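PDB 2FFI: 2-pyrone-4,6-dicarboxylic acid hydrolase, putative from Pseudomonas putida, which probably hydrolyses the lactone ring of 2-pyrone-4,6-dicarboxylate and has the TIM-barrel fold of the amidohydrolase family. Local coordinates for residues Glu141-Val146 with Val164-Gly169; Lys193-Val198 with Arg230-Ser235. One frame throughout, in Å; residues are numbered along the deposited sequence.

Contact 1 (Glu141-Val146 with Val164-Gly169). With PO4 (phosphate ion), chain C.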
loop_
_atom_site.group_PDB
_atom_site.type_symbol
_atom_site.label_atom_id
_atom_site.label_comp_id
_atom_site.label_asym_id
_atom_site.label_seq_id
_atom_site.Cartn_x
_atom_site.Cartn_y
_atom_site.Cartn_z
ATOM N N GLU A 141 0.367 -2.567 7.179
ATOM C CA GLU A 141 0.006 -2.910 5.803
ATOM C C GLU A 141 0.143 -4.393 5.521
ATOM O O GLU A 141 1.166 -5.000 5.828
ATOM C CB GLU A 141 0.879 -2.140 4.817
ATOM C CG GLU A 141 0.126 -1.628 3.614
ATOM C CD GLU A 141 1.057 -1.131 2.536
ATOM O OE1 GLU A 141 2.117 -0.572 2.884
ATOM O OE2 GLU A 141 0.731 -1.281 1.339
ATOM N N LEU A 142 -0.892 -4.964 4.923
ATOM C CA LEU A 142 -0.890 -6.378 4.588
ATOM C C LEU A 142 -0.823 -6.593 3.079
ATOM O O LEU A 142 -1.310 -5.779 2.297
ATOM C CB LEU A 142 -2.140 -7.058 5.148
ATOM C CG LEU A 142 -2.043 -7.768 6.501
ATOM C CD1 LEU A 142 -0.818 -7.327 7.263
ATOM C CD2 LEU A 142 -3.313 -7.502 7.283
ATOM N N HIS A 143 -0.198 -7.692 2.683
ATOM C CA HIS A 143 -0.069 -8.037 1.288
ATOM C C HIS A 143 0.023 -9.557 1.166
ATOM O O HIS A 143 1.088 -10.132 1.370
ATOM C CB HIS A 143 1.178 -7.378 0.722
ATOM C CG HIS A 143 1.393 -7.657 -0.730
ATOM N ND1 HIS A 143 0.361 -7.954 -1.594
ATOM C CD2 HIS A 143 2.523 -7.675 -1.478
ATOM C CE1 HIS A 143 0.843 -8.144 -2.812
ATOM N NE2 HIS A 143 2.154 -7.979 -2.765
ATOM N N ARG A 144 -1.097 -10.207 0.859
ATOM C CA ARG A 144 -1.108 -11.659 0.719
ATOM C C ARG A 144 -2.407 -12.132 0.071
ATOM O O ARG A 144 -3.347 -11.350 -0.044
ATOM C CB ARG A 144 -0.925 -12.319 2.087
ATOM C CG ARG A 144 -0.265 -13.689 2.011
ATOM C CD ARG A 144 -0.018 -14.266 3.392
ATOM N NE ARG A 144 1.066 -15.253 3.394
ATOM C CZ ARG A 144 1.008 -16.436 2.794
ATOM N NH1 ARG A 144 -0.085 -16.802 2.134
ATOM N NH2 ARG A 144 2.049 -17.251 2.861
ATOM N N GLN A 145 -2.473 -13.397 -0.351
ATOM C CA GLN A 145 -3.692 -13.896 -1.004
ATOM C C GLN A 145 -4.903 -13.556 -0.164
ATOM O O GLN A 145 -4.843 -13.671 1.054
ATOM C CB GLN A 145 -3.687 -15.417 -1.181
ATOM C CG GLN A 145 -2.453 -16.031 -1.779
ATOM C CD GLN A 145 -1.458 -16.398 -0.725
ATOM O OE1 GLN A 145 -0.625 -15.590 -0.330
ATOM N NE2 GLN A 145 -1.554 -17.621 -0.238
ATOM N N VAL A 146 -6.009 -13.188 -0.802
ATOM C CA VAL A 146 -7.207 -12.842 -0.046
ATOM C C VAL A 146 -7.577 -13.948 0.923
ATOM O O VAL A 146 -8.171 -13.683 1.967
ATOM C CB VAL A 146 -8.431 -12.608 -0.942
ATOM C CG1 VAL A 146 -8.923 -13.921 -1.522
ATOM C CG2 VAL A 146 -9.531 -11.961 -0.129
ATOM N N VAL A 164 -4.283 -1.841 6.840
ATOM C CA VAL A 164 -4.361 -1.525 5.422
ATOM C C VAL A 164 -4.099 -2.761 4.563
ATOM O O VAL A 164 -3.010 -3.333 4.632
ATOM C CB VAL A 164 -3.318 -0.462 5.032
ATOM C CG1 VAL A 164 -3.414 -0.177 3.540
ATOM C CG2 VAL A 164 -3.537 0.811 5.827
ATOM N N ILE A 165 -5.086 -3.141 3.746
ATOM C CA ILE A 165 -4.993 -4.305 2.864
ATOM C C ILE A 165 -4.590 -3.901 1.445
ATOM O O ILE A 165 -5.232 -3.046 0.841
ATOM C CB ILE A 165 -6.344 -5.059 2.827
ATOM C CG1 ILE A 165 -6.694 -5.541 4.223
ATOM C CG2 ILE A 165 -6.259 -6.293 1.950
ATOM C CD1 ILE A 165 -8.052 -6.135 4.308
ATOM N N ASP A 166 -3.534 -4.528 0.918
ATOM C CA ASP A 166 -3.014 -4.218 -0.418
ATOM C C ASP A 166 -3.718 -4.873 -1.598
ATOM O O ASP A 166 -4.122 -6.031 -1.534
ATOM C CB ASP A 166 -1.535 -4.587 -0.515
ATOM C CG ASP A 166 -0.647 -3.712 0.347
ATOM O OD1 ASP A 166 0.581 -3.955 0.335
ATOM O OD2 ASP A 166 -1.158 -2.792 1.031
ATOM N N HIS A 167 -3.834 -4.112 -2.683
ATOM C CA HIS A 167 -4.441 -4.561 -3.927
ATOM C C HIS A 167 -5.718 -5.361 -3.793
ATOM O O HIS A 167 -5.730 -6.552 -4.066
ATOM C CB HIS A 167 -3.446 -5.396 -4.725
ATOM C CG HIS A 167 -2.068 -4.821 -4.761
ATOM N ND1 HIS A 167 -1.831 -3.473 -4.881
ATOM C CD2 HIS A 167 -0.852 -5.415 -4.707
ATOM C CE1 HIS A 167 -0.527 -3.256 -4.898
ATOM N NE2 HIS A 167 0.088 -4.419 -4.794
ATOM N N PHE A 168 -6.794 -4.715 -3.380
ATOM C CA PHE A 168 -8.080 -5.402 -3.269
ATOM C C PHE A 168 -8.017 -6.640 -2.386
ATOM O O PHE A 168 -8.991 -7.389 -2.267
ATOM C CB PHE A 168 -8.548 -5.822 -4.657
ATOM C CG PHE A 168 -8.833 -4.673 -5.580
ATOM C CD1 PHE A 168 -10.097 -4.095 -5.616
ATOM C CD2 PHE A 168 -7.858 -4.206 -6.459
ATOM C CE1 PHE A 168 -10.385 -3.084 -6.511
ATOM C CE2 PHE A 168 -8.143 -3.187 -7.361
ATOM C CZ PHE A 168 -9.412 -2.628 -7.390
ATOM N N GLY A 169 -6.878 -6.857 -1.752
ATOM C CA GLY A 169 -6.757 -8.031 -0.922
ATOM C C GLY A 169 -6.115 -9.136 -1.731
ATOM O O GLY A 169 -6.040 -10.282 -1.285
HETATM P P PO4 C . 4.224 -4.382 -4.366
HETATM O O1 PO4 C . 4.810 -3.867 -3.103
HETATM O O2 PO4 C . 4.377 -5.858 -4.426
HETATM O O3 PO4 C . 2.783 -4.041 -4.418
HETATM O O4 PO4 C . 4.930 -3.767 -5.517
#
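Glu141 and Asp166 bring their carboxylates together at the carboxyl ends of two parallel strands. The Glu141 chain is extended beyond CG and crosses the Asp166 side chain at about a right angle, the two carboxylate planes 60° apart, so that Glu141 OE2 and Asp166 OD2 come together. Both acids have basic partners: Lys197 forms a salt bridge with Glu141 OE2, and Arg110 with Asp166 OD1. Lower down the same side chain, Glu141 CG packs on Val164 CG1 at 3.8 Å.

Leu142 carries both cross-strand backbone hydrogen bonds. Its N donates to Val164 O (2.7 Å, 168° at the hydrogen), and its O accepts from Asp166 N at 2.9 Å, while its side chain turns to the other face of the sheet, against helix 149-156. This is the parallel pairing of a beta-alpha-beta unit, strand 139-142, helix 149-156 and strand 163-165, in the TIM barrel.

Past the strand end, chi1 of His143 (-179°) sets CG anti to the backbone N, and with it places the ring where His167 can meet it. The edge of the His167 ring is directed at the His143 face in an offset edge-to-face pair, centroids 5.3 Å apart. His167 NE2 donates to phosphate O3 at 2.7 Å, with the oxygen in the ring plane; this ion, probably from the crystallisation liquor, is also hydrogen-bonded by Arg110. Farther along, Val146 rests its CB 3.4 Å from Gly169 O, where the two loops draw together again.

Contact 2 (Lys193-Val198 with Arg230-Ser235); sequences KVWVKV and RLMWGS
Strands 194-199 and 231-234 are the parallel arms of a beta-alpha-beta unit whose connection includes helix 208-225, and Trp195 and Arg230 meet where the pairing begins. The Arg230 guanidinium lies flat on the indole, its plane 16° from that of the ring and CZ 3.5 Å from Trp195 CZ2. Arg230 CD sits over the five-membered ring, 3.5 Å from its centroid, a CH-pi contact continuous with the stack. A bend at chi2 (-75°) brings CD toward the indole, and Gly192 O takes a hydrogen bond from NE.

The backbone ladder follows. Val196 N donates to Arg230 O at 3.1 Å; the return bond from Met232 N to Val196 O is weak. Val198 N then donates to Met232 O at 2.9 Å, and Gly234 N to Val198 O at 3.3 Å.

Side chains separate onto two faces. Val196 and Leu231 lie side by side, with CG1 of the valine 3.6 Å from CG of the leucine, on the face packed by helix 208-225. On the other, selenomethionine Met232 touches Lys197 CG to CG at 3.6 Å, and its CE reaches Trp195 CD1 at 3.6 Å. Val196 and Val198 each donate to one residue and accept from the next but one, as in parallel pairing; with segment axes (194-198, 231-234) 34° apart and helix-facing and barrel-facing sides, this is typical of a TIM-barrel wall.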
loop_
_atom_site.group_PDB
_atom_site.type_symbol
_atom_site.label_atom_id
_atom_site.label_comp_id
_atom_site.label_asym_id
_atom_site.label_seq_id
_atom_site.Cartn_x
_atom_site.Cartn_y
_atom_site.Cartn_z
ATOM N N LYS A 193 -11.500 0.290 11.495
ATOM C CA LYS A 193 -10.055 0.341 11.616
ATOM C C LYS A 193 -9.406 -0.429 10.461
ATOM O O LYS A 193 -8.194 -0.627 10.432
ATOM C CB LYS A 193 -9.629 -0.236 12.972
ATOM C CG LYS A 193 -10.126 0.551 14.205
ATOM C CD LYS A 193 -9.093 1.566 14.755
ATOM C CE LYS A 193 -7.820 0.879 15.257
ATOM N NZ LYS A 193 -6.842 1.807 15.893
ATOM N N VAL A 194 -10.212 -0.846 9.492
ATOM C CA VAL A 194 -9.676 -1.573 8.348
ATOM C C VAL A 194 -9.778 -0.820 7.018
ATOM O O VAL A 194 -10.860 -0.414 6.574
ATOM C CB VAL A 194 -10.325 -2.972 8.221
ATOM C CG1 VAL A 194 -11.821 -2.870 8.401
ATOM C CG2 VAL A 194 -9.970 -3.596 6.871
ATOM N N TRP A 195 -8.614 -0.633 6.400
ATOM C CA TRP A 195 -8.494 0.061 5.127
ATOM C C TRP A 195 -8.130 -0.935 4.056
ATOM O O TRP A 195 -7.441 -1.929 4.300
ATOM C CB TRP A 195 -7.391 1.116 5.190
ATOM C CG TRP A 195 -7.822 2.397 5.783
ATOM C CD1 TRP A 195 -8.234 3.513 5.118
ATOM C CD2 TRP A 195 -7.927 2.693 7.170
ATOM N NE1 TRP A 195 -8.600 4.495 6.011
ATOM C CE2 TRP A 195 -8.424 4.015 7.277
ATOM C CE3 TRP A 195 -7.664 1.968 8.335
ATOM C CZ2 TRP A 195 -8.650 4.625 8.503
ATOM C CZ3 TRP A 195 -7.892 2.573 9.557
ATOM C CH2 TRP A 195 -8.383 3.890 9.634
ATOM N N VAL A 196 -8.593 -0.652 2.852
ATOM C CA VAL A 196 -8.303 -1.507 1.734
ATOM C C VAL A 196 -7.861 -0.642 0.562
ATOM O O VAL A 196 -8.517 0.345 0.210
ATOM C CB VAL A 196 -9.537 -2.329 1.354
ATOM C CG1 VAL A 196 -10.728 -1.412 1.223
ATOM C CG2 VAL A 196 -9.276 -3.081 0.055
ATOM N N LYS A 197 -6.728 -1.011 -0.026
ATOM C CA LYS A 197 -6.178 -0.283 -1.159
ATOM C C LYS A 197 -6.619 -0.866 -2.490
ATOM O O LYS A 197 -6.531 -2.074 -2.723
ATOM C CB LYS A 197 -4.645 -0.260 -1.106
ATOM C CG LYS A 197 -4.076 0.924 -0.363
ATOM C CD LYS A 197 -2.603 1.177 -0.678
ATOM C CE LYS A 197 -1.680 0.551 0.356
ATOM N NZ LYS A 197 -0.368 1.257 0.469
ATOM N N VAL A 198 -7.118 0.011 -3.353
ATOM C CA VAL A 198 -7.549 -0.373 -4.687
ATOM C C VAL A 198 -6.397 0.046 -5.615
ATOM O O VAL A 198 -6.276 1.197 -6.022
ATOM C CB VAL A 198 -8.889 0.326 -5.055
ATOM C CG1 VAL A 198 -9.021 1.643 -4.323
ATOM C CG2 VAL A 198 -8.974 0.542 -6.563
ATOM N N ARG A 230 -12.593 4.552 3.427
ATOM C CA ARG A 230 -11.712 3.447 3.752
ATOM C C ARG A 230 -11.045 2.841 2.538
ATOM O O ARG A 230 -10.288 1.885 2.662
ATOM C CB ARG A 230 -12.477 2.370 4.513
ATOM C CG ARG A 230 -12.805 2.773 5.929
ATOM C CD ARG A 230 -11.584 2.707 6.800
ATOM N NE ARG A 230 -11.878 3.208 8.137
ATOM C CZ ARG A 230 -12.098 4.486 8.416
ATOM N NH1 ARG A 230 -12.361 4.856 9.656
ATOM N NH2 ARG A 230 -12.044 5.395 7.455
ATOM N N LEU A 231 -11.323 3.399 1.366
ATOM C CA LEU A 231 -10.717 2.920 0.135
ATOM C C LEU A 231 -9.850 4.013 -0.492
ATOM O O LEU A 231 -10.280 5.158 -0.617
ATOM C CB LEU A 231 -11.799 2.484 -0.844
ATOM C CG LEU A 231 -12.471 1.138 -0.537
ATOM C CD1 LEU A 231 -13.235 1.248 0.743
ATOM C CD2 LEU A 231 -13.426 0.733 -1.663
HETATM N N MSE A 232 -8.627 3.663 -0.877
HETATM C CA MSE A 232 -7.730 4.636 -1.493
HETATM C C MSE A 232 -7.016 4.033 -2.693
HETATM O O MSE A 232 -6.710 2.840 -2.711
HETATM C CB MSE A 232 -6.691 5.126 -0.492
HETATM C CG MSE A 232 -5.633 4.111 -0.163
HETATM SE SE MSE A 232 -4.915 4.420 1.597
HETATM C CE MSE A 232 -5.803 2.971 2.477
ATOM N N TRP A 233 -6.742 4.865 -3.691
ATOM C CA TRP A 233 -6.070 4.401 -4.899
ATOM C C TRP A 233 -4.553 4.445 -4.844
ATOM O O TRP A 233 -3.966 5.393 -4.328
ATOM C CB TRP A 233 -6.517 5.226 -6.108
ATOM C CG TRP A 233 -5.796 4.870 -7.382
ATOM C CD1 TRP A 233 -6.155 3.917 -8.294
ATOM C CD2 TRP A 233 -4.595 5.488 -7.894
ATOM N NE1 TRP A 233 -5.253 3.909 -9.342
ATOM C CE2 TRP A 233 -4.294 4.863 -9.123
ATOM C CE3 TRP A 233 -3.747 6.509 -7.430
ATOM C CZ2 TRP A 233 -3.191 5.225 -9.898
ATOM C CZ3 TRP A 233 -2.635 6.870 -8.205
ATOM C CH2 TRP A 233 -2.374 6.229 -9.428
ATOM N N GLY A 234 -3.927 3.419 -5.406
ATOM C CA GLY A 234 -2.476 3.371 -5.460
ATOM C C GLY A 234 -1.989 3.150 -6.885
ATOM O O GLY A 234 -2.690 2.551 -7.683
ATOM N N SER A 235 -0.809 3.642 -7.231
ATOM C CA SER A 235 -0.323 3.428 -8.580
ATOM C C SER A 235 0.498 2.138 -8.599
ATOM O O SER A 235 0.497 1.390 -9.584
ATOM C CB SER A 235 0.547 4.601 -9.029
ATOM O OG SER A 235 1.675 4.766 -8.180
#

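How the contacts relate
Contacts 1 and 2 are both buried, their centres about 9 Å apart, and occupy one parallel sheet. They hold different strand pairs, yet strands 163-165 and 194-199 are neighbours: Ile165 N lies 2.7 Å from Trp195 O and Ile165 O 2.7 Å from Lys197 N, both probable hydrogen bonds. The chemistry differs with position. Contact 1 pairs its strands briefly and then becomes polar in the loops at their carboxyl ends, with acids, histidines and phosphate; contact 2 has a longer ladder with mainly apolar side chains and a guanidinium-indole stack at its start. Lys197 spans both, its chain packing within contact 2 and its ammonium serving the acids of contact 1.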